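Local coordinates for uncharacterized protein (PDB 2EWR), which is functionally uncharacterised but is probably a nucleotidyltransferase of the polymerase-beta-like superfamily, related to aminoglycoside adenylyltransferases, at residues P16-V21 with D98-E103; V76-R81 with S90-L95; F44-V49 with I137-L142; K30-N35 with I68-S73. All coordinates share one frame; numbering follows the deposited sequence.

Interaction 1 of 4, residues P16-V21 with D98-E103; sequences PEYLRV and DGIKVE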
loop_
_atom_site.group_PDB
_atom_site.type_symbol
_atom_site.label_atom_id
_atom_site.label_comp_id
_atom_site.label_asym_id
_atom_site.label_seq_id
_atom_site.Cartn_x
_atom_site.Cartn_y
_atom_site.Cartn_z
ATOM N N PRO A 16 1.620 17.557 -6.527
ATOM C CA PRO A 16 0.535 18.085 -5.719
ATOM C C PRO A 16 -0.773 17.328 -5.825
ATOM O O PRO A 16 -1.484 17.173 -4.828
ATOM C CB PRO A 16 0.345 19.504 -6.262
ATOM C CG PRO A 16 1.523 19.810 -6.969
ATOM C CD PRO A 16 2.256 18.596 -7.345
ATOM N N GLU A 17 -1.110 16.834 -7.009
ATOM C CA GLU A 17 -2.359 16.086 -7.126
ATOM C C GLU A 17 -2.379 14.821 -6.268
ATOM O O GLU A 17 -3.420 14.434 -5.733
ATOM C CB GLU A 17 -2.687 15.727 -8.579
ATOM C CG GLU A 17 -1.692 14.847 -9.253
ATOM C CD GLU A 17 -0.534 15.615 -9.923
ATOM O OE1 GLU A 17 -0.251 16.806 -9.571
ATOM O OE2 GLU A 17 0.090 15.003 -10.828
ATOM N N TYR A 18 -1.218 14.191 -6.087
ATOM C CA TYR A 18 -1.125 13.044 -5.184
ATOM C C TYR A 18 -1.197 13.441 -3.728
ATOM O O TYR A 18 -1.793 12.731 -2.900
ATOM C CB TYR A 18 0.121 12.221 -5.463
ATOM C CG TYR A 18 -0.085 11.369 -6.671
ATOM C CD1 TYR A 18 0.101 11.873 -7.931
ATOM C CD2 TYR A 18 -0.596 10.088 -6.533
ATOM C CE1 TYR A 18 -0.191 11.085 -9.078
ATOM C CE2 TYR A 18 -0.856 9.314 -7.616
ATOM C CZ TYR A 18 -0.653 9.795 -8.866
ATOM O OH TYR A 18 -0.944 8.987 -9.947
ATOM N N LEU A 19 -0.586 14.565 -3.375
ATOM C CA LEU A 19 -0.678 15.060 -2.013
ATOM C C LEU A 19 -2.138 15.373 -1.654
ATOM O O LEU A 19 -2.611 15.079 -0.546
ATOM C CB LEU A 19 0.156 16.318 -1.838
ATOM C CG LEU A 19 0.204 16.888 -0.431
ATOM C CD1 LEU A 19 0.833 15.876 0.563
ATOM C CD2 LEU A 19 0.978 18.159 -0.429
ATOM N N ARG A 20 -2.852 15.986 -2.592
ATOM C CA ARG A 20 -4.250 16.302 -2.337
ATOM C C ARG A 20 -5.140 15.063 -2.143
ATOM O O ARG A 20 -6.019 15.045 -1.294
ATOM C CB ARG A 20 -4.823 17.207 -3.409
ATOM C CG ARG A 20 -4.174 18.587 -3.449
ATOM C CD ARG A 20 -4.955 19.530 -4.372
ATOM N NE ARG A 20 -5.194 18.991 -5.712
ATOM C CZ ARG A 20 -4.428 19.197 -6.777
ATOM N NH1 ARG A 20 -3.311 19.925 -6.701
ATOM N NH2 ARG A 20 -4.782 18.655 -7.946
ATOM N N VAL A 21 -4.932 14.027 -2.954
ATOM C CA VAL A 21 -5.699 12.799 -2.762
ATOM C C VAL A 21 -5.276 12.100 -1.452
ATOM O O VAL A 21 -6.100 11.597 -0.696
ATOM C CB VAL A 21 -5.603 11.899 -3.982
ATOM C CG1 VAL A 21 -6.133 10.468 -3.702
ATOM C CG2 VAL A 21 -6.370 12.496 -5.134
ATOM N N ASP A 98 -10.533 11.944 -7.693
ATOM C CA ASP A 98 -9.975 12.968 -8.560
ATOM C C ASP A 98 -9.071 12.382 -9.645
ATOM O O ASP A 98 -7.988 12.869 -9.917
ATOM C CB ASP A 98 -9.323 14.038 -7.730
ATOM C CG ASP A 98 -10.336 14.721 -6.799
ATOM O OD1 ASP A 98 -11.467 15.090 -7.273
ATOM O OD2 ASP A 98 -10.029 14.846 -5.592
ATOM N N GLY A 99 -9.555 11.317 -10.273
ATOM C CA GLY A 99 -8.826 10.707 -11.367
ATOM C C GLY A 99 -7.649 9.825 -11.024
ATOM O O GLY A 99 -6.974 9.296 -11.927
ATOM N N ILE A 100 -7.373 9.687 -9.724
ATOM C CA ILE A 100 -6.294 8.853 -9.228
ATOM C C ILE A 100 -6.845 7.542 -8.679
ATOM O O ILE A 100 -7.755 7.538 -7.851
ATOM C CB ILE A 100 -5.469 9.598 -8.187
ATOM C CG1 ILE A 100 -4.729 10.756 -8.886
ATOM C CG2 ILE A 100 -4.479 8.652 -7.493
ATOM C CD1 ILE A 100 -3.988 11.675 -7.917
ATOM N N LYS A 101 -6.312 6.430 -9.170
ATOM C CA LYS A 101 -6.700 5.134 -8.694
ATOM C C LYS A 101 -6.080 4.811 -7.330
ATOM O O LYS A 101 -4.900 5.057 -7.121
ATOM C CB LYS A 101 -6.286 4.076 -9.686
ATOM C CG LYS A 101 -7.093 4.121 -10.938
ATOM C CD LYS A 101 -6.619 3.039 -11.886
ATOM N N VAL A 102 -6.896 4.303 -6.422
ATOM C CA VAL A 102 -6.455 3.868 -5.099
ATOM C C VAL A 102 -6.787 2.372 -5.000
ATOM O O VAL A 102 -7.968 1.985 -5.054
ATOM C CB VAL A 102 -7.161 4.643 -4.016
ATOM C CG1 VAL A 102 -6.558 4.301 -2.644
ATOM C CG2 VAL A 102 -7.079 6.149 -4.279
ATOM N N GLU A 103 -5.748 1.566 -4.897
ATOM C CA GLU A 103 -5.902 0.111 -4.819
ATOM C C GLU A 103 -5.954 -0.295 -3.364
ATOM O O GLU A 103 -5.002 -0.021 -2.608
ATOM C CB GLU A 103 -4.748 -0.582 -5.533
ATOM C CG GLU A 103 -4.487 -0.052 -6.951
ATOM C CD GLU A 103 -5.653 -0.242 -7.867
ATOM O OE1 GLU A 103 -6.261 -1.312 -7.802
ATOM O OE2 GLU A 103 -5.960 0.672 -8.652
#
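I100 has CG1 anti to its carbonyl carbon (chi1 -67°) and CD1 extended beyond it, which carries that methyl over the ring of Y18. The approach is a face-on CH-pi contact. I100 CD1 lies 3.8 Å from the centroid of the Y18 ring and 4° off the ring normal. The second branch meets the same ring near one carbon, with I100 CG2 3.7 Å from Y18 CE2. I100 CD1 also has E17 O at 3.6 Å, and V21 CG2 slides alongside it at 3.8 Å. The methyl is thus held by one turn of helix. This is helix-on-sheet packing: helix 16-29 lies against strand 100-110 of the mixed sheet, and the local axes are 10.3 Å apart at 48°. No hydrogen bond joins the two segments. Farther along the strand, V102 CG2 meets V21 CG1 more loosely, at 4.5 Å. The hydroxyl of Y18 is bonded to H54 O outside the contact. A serine in place of Y18 would probably leave I100 CD1 without its flat support and H54 O without this partner. At the turn before the strand, D98 CB approaches V21 CG2, while its carboxylate forms a salt bridge with K24.

Interaction 2 of 4, residues V76-R81 with S90-L95; sequences VSKKVR and SHFGEL. With EDO (1,2-ethanediol), chain B.
V76-R81 and S90-L95 run antiparallel, with the axes of strands 79-81 and 90-95 at 169°. Pairing is interrupted where S77 and K78 both face E94. Their amides share one acceptor: S77 N is 2.8 Å and K78 N 3.1 Å from E94 O, and both come from the same face of its carbonyl plane. E94 N returns a bond to K78 O at 2.9 Å, in the carbonyl plane and on a lone pair. This is a classic beta bulge. The register slips again before R81, where F92 N bonds to R81 O at 2.9 Å. The two strands form a beta hairpin, and strand 76-84 is the outermost strand on this side of the sheet. Within the second shift, G93 lies against V80 CG2 and K78 O, where a side chain would collide.

K78 runs extended from CG, which is anti to the backbone N (chi1 179°), and bends only at its last torsion. Its CE thereby reaches F92 CD2 at 3.6 Å, and its ammonium turns back to the backbone. K78 NZ binds F92 O at 2.8 Å and K79 O at 3.2 Å. F92 O takes R81 N on the opposite face. A leucine at K78 would probably leave K79 O without this donor and F92 O with one bond fewer. In one of two conformers of E94, S77 OG donates to the anti lone pair of E94 OE1, so this bond is doubtful. At the other end, S90 OG donates to a bound ethanediol, which is also bonded to S83.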
loop_
_atom_site.group_PDB
_atom_site.type_symbol
_atom_site.label_atom_id
_atom_site.label_comp_id
_atom_site.label_asym_id
_atom_site.label_seq_id
_atom_site.Cartn_x
_atom_site.Cartn_y
_atom_site.Cartn_z
ATOM N N VAL A 76 -15.926 4.353 -5.124
ATOM C CA VAL A 76 -15.626 2.951 -5.444
ATOM C C VAL A 76 -15.793 2.667 -6.922
ATOM O O VAL A 76 -16.877 2.908 -7.492
ATOM C CB VAL A 76 -16.536 1.993 -4.658
ATOM C CG1 VAL A 76 -16.356 0.593 -5.107
ATOM C CG2 VAL A 76 -16.264 2.145 -3.182
ATOM N N SER A 77 -14.726 2.176 -7.542
ATOM C CA SER A 77 -14.724 1.689 -8.893
ATOM C C SER A 77 -14.738 0.166 -9.010
ATOM O O SER A 77 -15.183 -0.379 -10.020
ATOM C CB SER A 77 -13.529 2.269 -9.636
ATOM O OG SER A 77 -12.332 1.924 -8.970
ATOM N N LYS A 78 -14.240 -0.507 -7.978
ATOM C CA LYS A 78 -14.327 -1.956 -7.860
ATOM C C LYS A 78 -14.633 -2.296 -6.400
ATOM O O LYS A 78 -13.850 -1.951 -5.484
ATOM C CB LYS A 78 -13.022 -2.655 -8.302
ATOM C CG LYS A 78 -13.110 -4.190 -8.164
ATOM C CD LYS A 78 -11.747 -4.884 -8.291
ATOM C CE LYS A 78 -11.849 -6.370 -8.136
ATOM N NZ LYS A 78 -12.488 -6.850 -6.874
ATOM N N LYS A 79 -15.765 -2.948 -6.156
ATOM C CA LYS A 79 -16.102 -3.328 -4.792
ATOM C C LYS A 79 -15.089 -4.365 -4.337
ATOM O O LYS A 79 -14.585 -5.163 -5.110
ATOM C CB LYS A 79 -17.508 -3.898 -4.708
ATOM C CG LYS A 79 -18.552 -2.869 -5.017
ATOM C CD LYS A 79 -19.951 -3.367 -4.925
ATOM C CE LYS A 79 -20.922 -2.244 -5.244
ATOM N NZ LYS A 79 -22.351 -2.734 -5.364
ATOM N N VAL A 80 -14.790 -4.333 -3.046
ATOM C CA VAL A 80 -13.862 -5.282 -2.464
ATOM C C VAL A 80 -14.400 -6.695 -2.548
ATOM O O VAL A 80 -15.542 -6.997 -2.159
ATOM C CB VAL A 80 -13.544 -4.921 -0.990
ATOM C CG1 VAL A 80 -12.647 -5.971 -0.384
ATOM C CG2 VAL A 80 -12.859 -3.566 -0.970
ATOM N N ARG A 81 -13.558 -7.585 -3.033
ATOM C CA ARG A 81 -13.857 -9.000 -3.055
ATOM C C ARG A 81 -12.575 -9.800 -3.015
ATOM O O ARG A 81 -11.571 -9.351 -3.509
ATOM C CB ARG A 81 -14.587 -9.315 -4.369
ATOM C CG ARG A 81 -14.971 -10.706 -4.631
ATOM C CD ARG A 81 -15.653 -10.775 -5.991
ATOM N NE ARG A 81 -16.940 -10.102 -5.948
ATOM C CZ ARG A 81 -18.133 -10.705 -5.893
ATOM N NH1 ARG A 81 -18.248 -12.036 -5.894
ATOM N NH2 ARG A 81 -19.224 -9.957 -5.857
ATOM N N SER A 90 -5.813 -11.474 -2.097
ATOM C CA SER A 90 -6.215 -10.441 -1.155
ATOM C C SER A 90 -7.697 -10.171 -1.300
ATOM O O SER A 90 -8.335 -10.628 -2.263
ATOM C CB SER A 90 -5.471 -9.116 -1.403
ATOM O OG SER A 90 -5.941 -8.474 -2.589
ATOM N N HIS A 91 -8.232 -9.410 -0.361
ATOM C CA HIS A 91 -9.536 -8.792 -0.523
ATOM C C HIS A 91 -9.289 -7.446 -1.187
ATOM O O HIS A 91 -8.789 -6.519 -0.545
ATOM C CB HIS A 91 -10.207 -8.643 0.833
ATOM C CG HIS A 91 -10.433 -9.961 1.476
ATOM N ND1 HIS A 91 -11.668 -10.570 1.489
ATOM C CD2 HIS A 91 -9.583 -10.804 2.102
ATOM C CE1 HIS A 91 -11.561 -11.750 2.073
ATOM N NE2 HIS A 91 -10.312 -11.920 2.457
ATOM N N PHE A 92 -9.653 -7.390 -2.457
ATOM C CA PHE A 92 -9.161 -6.372 -3.386
ATOM C C PHE A 92 -10.324 -5.509 -3.890
ATOM O O PHE A 92 -11.286 -6.039 -4.452
ATOM C CB PHE A 92 -8.477 -7.050 -4.563
ATOM C CG PHE A 92 -8.136 -6.127 -5.699
ATOM C CD1 PHE A 92 -7.587 -4.900 -5.474
ATOM C CD2 PHE A 92 -8.417 -6.510 -7.007
ATOM C CE1 PHE A 92 -7.270 -4.063 -6.527
ATOM C CE2 PHE A 92 -8.136 -5.666 -8.053
ATOM C CZ PHE A 92 -7.552 -4.448 -7.806
ATOM N N GLY A 93 -10.219 -4.196 -3.704
ATOM C CA GLY A 93 -11.147 -3.248 -4.301
ATOM C C GLY A 93 -10.390 -2.045 -4.786
ATOM O O GLY A 93 -9.163 -1.962 -4.639
ATOM N N GLU A 94 -11.106 -1.133 -5.409
ATOM C CA GLU A 94 -10.480 0.049 -6.001
ATOM C C GLU A 94 -11.372 1.249 -5.837
ATOM O O GLU A 94 -12.612 1.144 -5.934
ATOM C CB GLU A 94 -10.198 -0.191 -7.477
ATOM C CG GLU A 94 -9.362 0.877 -8.122
ATOM C CD GLU A 94 -9.262 0.659 -9.619
ATOM O OE1 GLU A 94 -10.222 0.970 -10.349
ATOM O OE2 GLU A 94 -8.209 0.182 -10.044
ATOM N N LEU A 95 -10.729 2.375 -5.549
ATOM C CA LEU A 95 -11.319 3.693 -5.588
ATOM C C LEU A 95 -10.722 4.503 -6.720
ATOM O O LEU A 95 -9.600 4.260 -7.182
ATOM C CB LEU A 95 -11.108 4.456 -4.271
ATOM C CG LEU A 95 -11.180 3.691 -2.977
ATOM C CD1 LEU A 95 -10.754 4.563 -1.789
ATOM C CD2 LEU A 95 -12.599 3.176 -2.800
HETATM C C1 EDO B . -4.793 -9.903 -5.949
HETATM O O1 EDO B . -5.810 -9.938 -4.950
HETATM C C2 EDO B . -5.433 -9.747 -7.332
HETATM O O2 EDO B . -6.226 -10.886 -7.681
#

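Interaction 3 of 4, residues F44-V49 with I137-L142; sequences FALQGV and IPVLSL
Q47 and V139 point at one another, and the amide of Q47 lies against a methyl, with Q47 CD 3.5 Å from V139 CG2. Q47 CG is anti to the carbonyl carbon (chi1 -64°) and the chain runs extended, carrying the amide there. L142 runs alongside the same amide, pointing the other way. Q47 NE2 donates to L140 O at 3.0 Å. L140 O lies in the Q47 amide plane, but the donor sits above the carbonyl plane of L140. A water donates to Q47 OE1 at 2.7 Å and accepts from L142 N at 2.9 Å. L142 CD2 also meets F44 CD1 obliquely at 3.6 Å, and L142 CD1 meets V49 CG2 tip to tip at 4.1 Å. Nearer the start of the strand, L46 crosses I137 at about a right angle, its CD1 3.9 Å from I137 CG2. The contact joins the end of helix 40-46, closed by a Schellman motif with G48 at C-prime, to strand 135-140 and the next helix, N-capped by S141. W164 of helix 155-167 packs on V49 and L142. With NE2 also bonded to S43 OG, the amide's rotation is probably fixed; a flip would likely set OE1 against L140 O, two acceptors together.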
loop_
_atom_site.group_PDB
_atom_site.type_symbol
_atom_site.label_atom_id
_atom_site.label_comp_id
_atom_site.label_asym_id
_atom_site.label_seq_id
_atom_site.Cartn_x
_atom_site.Cartn_y
_atom_site.Cartn_z
ATOM N N PHE A 44 7.255 4.731 -1.020
ATOM C CA PHE A 44 8.664 4.942 -1.325
ATOM C C PHE A 44 8.965 6.436 -1.407
ATOM O O PHE A 44 9.886 6.955 -0.783
ATOM C CB PHE A 44 9.036 4.286 -2.672
ATOM C CG PHE A 44 8.755 2.789 -2.758
ATOM C CD1 PHE A 44 8.630 2.009 -1.646
ATOM C CD2 PHE A 44 8.625 2.180 -3.998
ATOM C CE1 PHE A 44 8.429 0.668 -1.733
ATOM C CE2 PHE A 44 8.388 0.813 -4.106
ATOM C CZ PHE A 44 8.299 0.053 -2.959
ATOM N N ALA A 45 8.147 7.144 -2.172
ATOM C CA ALA A 45 8.297 8.596 -2.346
ATOM C C ALA A 45 8.183 9.361 -1.027
ATOM O O ALA A 45 9.031 10.217 -0.751
ATOM C CB ALA A 45 7.295 9.110 -3.317
ATOM N N LEU A 46 7.189 9.029 -0.206
ATOM C CA LEU A 46 7.064 9.648 1.115
ATOM C C LEU A 46 8.286 9.446 1.988
ATOM O O LEU A 46 8.609 10.291 2.840
ATOM C CB LEU A 46 5.818 9.136 1.835
ATOM C CG LEU A 46 4.482 9.605 1.254
ATOM C CD1 LEU A 46 3.372 8.843 1.893
ATOM C CD2 LEU A 46 4.299 11.115 1.512
ATOM N N GLN A 47 8.982 8.330 1.798
ATOM C CA GLN A 47 10.148 7.999 2.581
ATOM C C GLN A 47 11.452 8.461 1.957
ATOM O O GLN A 47 12.532 8.173 2.498
ATOM C CB GLN A 47 10.147 6.486 2.823
ATOM C CG GLN A 47 8.975 6.040 3.655
ATOM C CD GLN A 47 9.075 4.592 4.067
ATOM O OE1 GLN A 47 9.858 4.266 4.949
ATOM N NE2 GLN A 47 8.302 3.720 3.417
ATOM N N GLY A 48 11.342 9.207 0.857
ATOM C CA GLY A 48 12.500 9.845 0.250
ATOM C C GLY A 48 13.069 9.228 -1.005
ATOM O O GLY A 48 14.034 9.741 -1.546
ATOM N N VAL A 49 12.491 8.138 -1.479
ATOM C CA VAL A 49 12.992 7.493 -2.685
ATOM C C VAL A 49 12.414 8.232 -3.890
ATOM O O VAL A 49 11.210 8.281 -4.033
ATOM C CB VAL A 49 12.594 5.988 -2.762
ATOM C CG1 VAL A 49 13.369 5.306 -3.887
ATOM C CG2 VAL A 49 12.816 5.279 -1.444
ATOM N N ILE A 137 1.387 9.766 8.287
ATOM C CA ILE A 137 0.990 8.719 7.335
ATOM C C ILE A 137 1.667 7.392 7.653
ATOM O O ILE A 137 2.908 7.344 7.755
ATOM C CB ILE A 137 1.363 9.151 5.900
ATOM C CG1 ILE A 137 0.745 10.519 5.534
ATOM C CG2 ILE A 137 1.006 8.077 4.887
ATOM C CD1 ILE A 137 -0.767 10.548 5.561
ATOM N N PRO A 138 0.891 6.312 7.773
ATOM C CA PRO A 138 1.498 4.997 7.941
ATOM C C PRO A 138 2.022 4.502 6.606
ATOM O O PRO A 138 1.292 4.516 5.592
ATOM C CB PRO A 138 0.353 4.154 8.486
ATOM C CG PRO A 138 -0.864 4.792 7.868
ATOM C CD PRO A 138 -0.590 6.233 7.749
ATOM N N VAL A 139 3.293 4.086 6.606
ATOM C CA VAL A 139 3.945 3.558 5.419
ATOM C C VAL A 139 4.660 2.255 5.767
ATOM O O VAL A 139 4.908 1.923 6.922
ATOM C CB VAL A 139 4.960 4.559 4.840
ATOM C CG1 VAL A 139 4.257 5.854 4.433
ATOM C CG2 VAL A 139 6.098 4.864 5.882
ATOM N N LEU A 140 4.930 1.471 4.730
ATOM C CA LEU A 140 5.494 0.152 4.962
ATOM C C LEU A 140 7.013 0.194 4.916
ATOM O O LEU A 140 7.614 0.864 4.082
ATOM C CB LEU A 140 4.934 -0.806 3.913
ATOM C CG LEU A 140 5.158 -2.297 4.096
ATOM C CD1 LEU A 140 4.638 -2.803 5.416
ATOM C CD2 LEU A 140 4.462 -3.028 2.946
ATOM N N SER A 141 7.628 -0.565 5.808
ATOM C CA SER A 141 9.074 -0.732 5.827
ATOM C C SER A 141 9.654 -0.953 4.419
ATOM O O SER A 141 9.256 -1.871 3.685
ATOM C CB SER A 141 9.404 -1.937 6.713
ATOM O OG SER A 141 10.745 -2.335 6.548
ATOM N N LEU A 142 10.668 -0.155 4.067
ATOM C CA LEU A 142 11.309 -0.320 2.769
ATOM C C LEU A 142 12.040 -1.652 2.661
ATOM O O LEU A 142 12.026 -2.270 1.593
ATOM C CB LEU A 142 12.277 0.823 2.511
ATOM C CG LEU A 142 11.633 2.204 2.399
ATOM C CD1 LEU A 142 12.745 3.250 2.152
ATOM C CD2 LEU A 142 10.675 2.238 1.266
HETATM O O HOH W 1 11.095 2.081 5.893
#

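Interaction 4 of 4, residues K30-N35 with I68-S73; sequences KNEKVN and IERIFS. With EDO (1,2-ethanediol), chain E.
E32 and V34 make a small surface contact with R70, I71 and I68, mostly apolar, with a watery polar margin. It lies where the loop between helix 16-29 and strand 36-39 passes the end of helix 62-71. Only 168 Å² is buried, and no direct hydrogen bond crosses. I71 carries much of the packing. Its CD1 is 3.9 Å from E32 CG and 4.1 Å from V34 CG2, and I71 runs alongside both side chains, pointing the other way. The two methyls of V34 divide the work. CG1, anti to the backbone N (chi1 174°), crosses I68 at about a right angle, 4.0 Å from I68 CG1. CG2 goes to I71.

Over this patch the charged ends of E32 and R70 come near each other without a salt bridge. E32 OE1 is 4.2 Å from R70 NH2, near the edge of the guanidinium, and the two planes are 69° apart. Two waters span the gap. Each donates to one carboxylate oxygen of E32 and accepts weakly from R70. R70 has a salt bridge with E67, so the attraction to E32 is probably modest and screened by solvent.

The loop itself is shaped by an inverse gamma turn centred on K33, with a weak bond from V34 N to E32 O. Farther back, K30 O accepts from a bound ethanediol that also bonds to K136 O. I71 also touches L29, and I68 touches I58. The arrangement is ordinary alpha/beta packing: the helix that follows strand 56-60 rests against the loop leading into the neighbouring antiparallel strand 36-39.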
loop_
_atom_site.group_PDB
_atom_site.type_symbol
_atom_site.label_atom_id
_atom_site.label_comp_id
_atom_site.label_asym_id
_atom_site.label_seq_id
_atom_site.Cartn_x
_atom_site.Cartn_y
_atom_site.Cartn_z
ATOM N N LYS A 30 -8.160 8.951 9.434
ATOM C CA LYS A 30 -7.318 9.330 10.581
ATOM C C LYS A 30 -7.997 9.124 11.942
ATOM O O LYS A 30 -7.295 9.003 12.931
ATOM C CB LYS A 30 -6.802 10.755 10.411
ATOM C CG LYS A 30 -7.878 11.792 10.517
ATOM C CD LYS A 30 -7.392 13.136 10.106
ATOM C CE LYS A 30 -8.512 14.155 10.150
ATOM N NZ LYS A 30 -8.092 15.541 9.670
ATOM N N ASN A 31 -9.328 9.178 12.002
ATOM C CA ASN A 31 -10.040 8.926 13.259
ATOM C C ASN A 31 -10.957 7.691 13.208
ATOM O O ASN A 31 -11.889 7.536 14.009
ATOM C CB ASN A 31 -10.780 10.170 13.681
ATOM C CG ASN A 31 -9.861 11.225 14.185
ATOM O OD1 ASN A 31 -9.097 10.972 15.113
ATOM N ND2 ASN A 31 -9.898 12.422 13.569
ATOM N N GLU A 32 -10.670 6.802 12.262
ATOM C CA GLU A 32 -11.363 5.527 12.142
ATOM C C GLU A 32 -10.440 4.376 12.569
ATOM O O GLU A 32 -9.215 4.439 12.414
ATOM C CB GLU A 32 -11.839 5.301 10.697
ATOM C CG GLU A 32 -12.839 6.322 10.191
ATOM C CD GLU A 32 -14.205 6.220 10.853
ATOM O OE1 GLU A 32 -14.594 5.103 11.274
ATOM O OE2 GLU A 32 -14.885 7.266 10.967
ATOM N N LYS A 33 -11.073 3.361 13.182
ATOM C CA LYS A 33 -10.364 2.185 13.686
ATOM C C LYS A 33 -10.089 1.207 12.537
ATOM O O LYS A 33 -10.785 0.212 12.370
ATOM C CB LYS A 33 -11.150 1.518 14.832
ATOM C CG LYS A 33 -10.323 0.632 15.682
ATOM C CD LYS A 33 -11.077 0.148 16.959
ATOM C CE LYS A 33 -10.125 -0.543 17.932
ATOM N N VAL A 34 -9.149 1.617 11.697
ATOM C CA VAL A 34 -8.726 0.871 10.485
ATOM C C VAL A 34 -7.209 0.725 10.503
ATOM O O VAL A 34 -6.483 1.714 10.756
ATOM C CB VAL A 34 -9.126 1.621 9.208
ATOM C CG1 VAL A 34 -8.552 0.932 7.943
ATOM C CG2 VAL A 34 -10.620 1.695 9.089
ATOM N N ASN A 35 -6.759 -0.507 10.310
ATOM C CA ASN A 35 -5.335 -0.841 10.270
ATOM C C ASN A 35 -4.905 -0.740 8.831
ATOM O O ASN A 35 -5.246 -1.612 8.059
ATOM C CB ASN A 35 -5.179 -2.243 10.810
ATOM C CG ASN A 35 -3.840 -2.841 10.586
ATOM O OD1 ASN A 35 -2.827 -2.135 10.423
ATOM N ND2 ASN A 35 -3.820 -4.193 10.540
ATOM N N ILE A 68 -12.783 0.341 4.495
ATOM C CA ILE A 68 -12.344 1.396 3.608
ATOM C C ILE A 68 -13.324 1.621 2.444
ATOM O O ILE A 68 -13.675 2.779 2.096
ATOM C CB ILE A 68 -10.900 1.114 3.090
ATOM C CG1 ILE A 68 -9.925 1.300 4.228
ATOM C CG2 ILE A 68 -10.523 2.026 1.909
ATOM C CD1 ILE A 68 -8.491 0.845 3.938
ATOM N N GLU A 69 -13.805 0.520 1.884
ATOM C CA GLU A 69 -14.834 0.623 0.845
ATOM C C GLU A 69 -16.048 1.432 1.321
ATOM O O GLU A 69 -16.525 2.330 0.645
ATOM C CB GLU A 69 -15.300 -0.752 0.373
ATOM C CG GLU A 69 -16.387 -0.608 -0.712
ATOM C CD GLU A 69 -17.076 -1.889 -1.131
ATOM O OE1 GLU A 69 -16.492 -2.968 -1.029
ATOM O OE2 GLU A 69 -18.252 -1.781 -1.592
ATOM N N ARG A 70 -16.516 1.136 2.518
ATOM C CA ARG A 70 -17.667 1.835 3.090
ATOM C C ARG A 70 -17.348 3.325 3.282
ATOM O O ARG A 70 -18.162 4.230 2.959
ATOM C CB ARG A 70 -18.077 1.183 4.409
ATOM C CG ARG A 70 -19.268 1.853 5.055
ATOM C CD ARG A 70 -19.512 1.352 6.469
ATOM N NE ARG A 70 -18.440 1.649 7.425
ATOM C CZ ARG A 70 -18.172 2.846 7.941
ATOM N NH1 ARG A 70 -18.868 3.909 7.592
ATOM N NH2 ARG A 70 -17.182 2.969 8.807
ATOM N N ILE A 71 -16.191 3.577 3.879
ATOM C CA ILE A 71 -15.789 4.958 4.204
ATOM C C ILE A 71 -15.684 5.828 2.962
ATOM O O ILE A 71 -15.993 7.034 3.020
ATOM C CB ILE A 71 -14.478 4.981 5.047
ATOM C CG1 ILE A 71 -14.781 4.368 6.433
ATOM C CG2 ILE A 71 -13.899 6.383 5.130
ATOM C CD1 ILE A 71 -13.540 3.937 7.183
ATOM N N PHE A 72 -15.223 5.220 1.860
ATOM C CA PHE A 72 -15.030 5.914 0.589
ATOM C C PHE A 72 -16.059 5.481 -0.444
ATOM O O PHE A 72 -15.767 5.399 -1.644
ATOM C CB PHE A 72 -13.621 5.640 0.073
ATOM C CG PHE A 72 -12.560 6.241 0.931
ATOM C CD1 PHE A 72 -12.164 7.537 0.739
ATOM C CD2 PHE A 72 -11.941 5.501 1.919
ATOM C CE1 PHE A 72 -11.183 8.104 1.566
ATOM C CE2 PHE A 72 -10.954 6.042 2.705
ATOM C CZ PHE A 72 -10.575 7.319 2.538
ATOM N N SER A 73 -17.270 5.200 0.033
ATOM C CA SER A 73 -18.232 4.518 -0.804
ATOM C C SER A 73 -18.527 5.234 -2.130
ATOM O O SER A 73 -18.705 4.543 -3.158
ATOM C CB SER A 73 -19.518 4.212 -0.033
ATOM O OG SER A 73 -20.246 5.387 0.239
HETATM C C1 EDO E . -3.670 7.237 11.872
HETATM O O1 EDO E . -4.565 8.309 12.206
HETATM C C2 EDO E . -2.596 7.633 10.864
HETATM O O2 EDO E . -1.293 7.609 11.488
HETATM O O HOH W 2 -17.012 4.690 11.473
HETATM O O HOH W 3 -17.574 6.355 9.490
#

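Interactions 1 and 3 are buried, interaction 2 is partly buried, and interaction 4 lies on the surface. Interactions 1 and 2 meet in one sheet, through neighbouring strands 88-97 and 100-110. There L95 O probably accepts from V102 N. Interaction 4 touches interaction 2 through helix 62-71: E69 reaches V80 N, and F72 packs on L95. Interaction 3 touches none of the others; its centre is about 16 Å from that of interaction 1 and 23 Å from that of interaction 2. Chemistry follows place. Helix-on-strand packing in interaction 1 is apolar, interaction 2 is mainly backbone pairing with a lysine bonded to a carbonyl, interaction 3 adds a held amide to apolar contacts, and interaction 4 spans its charges with water.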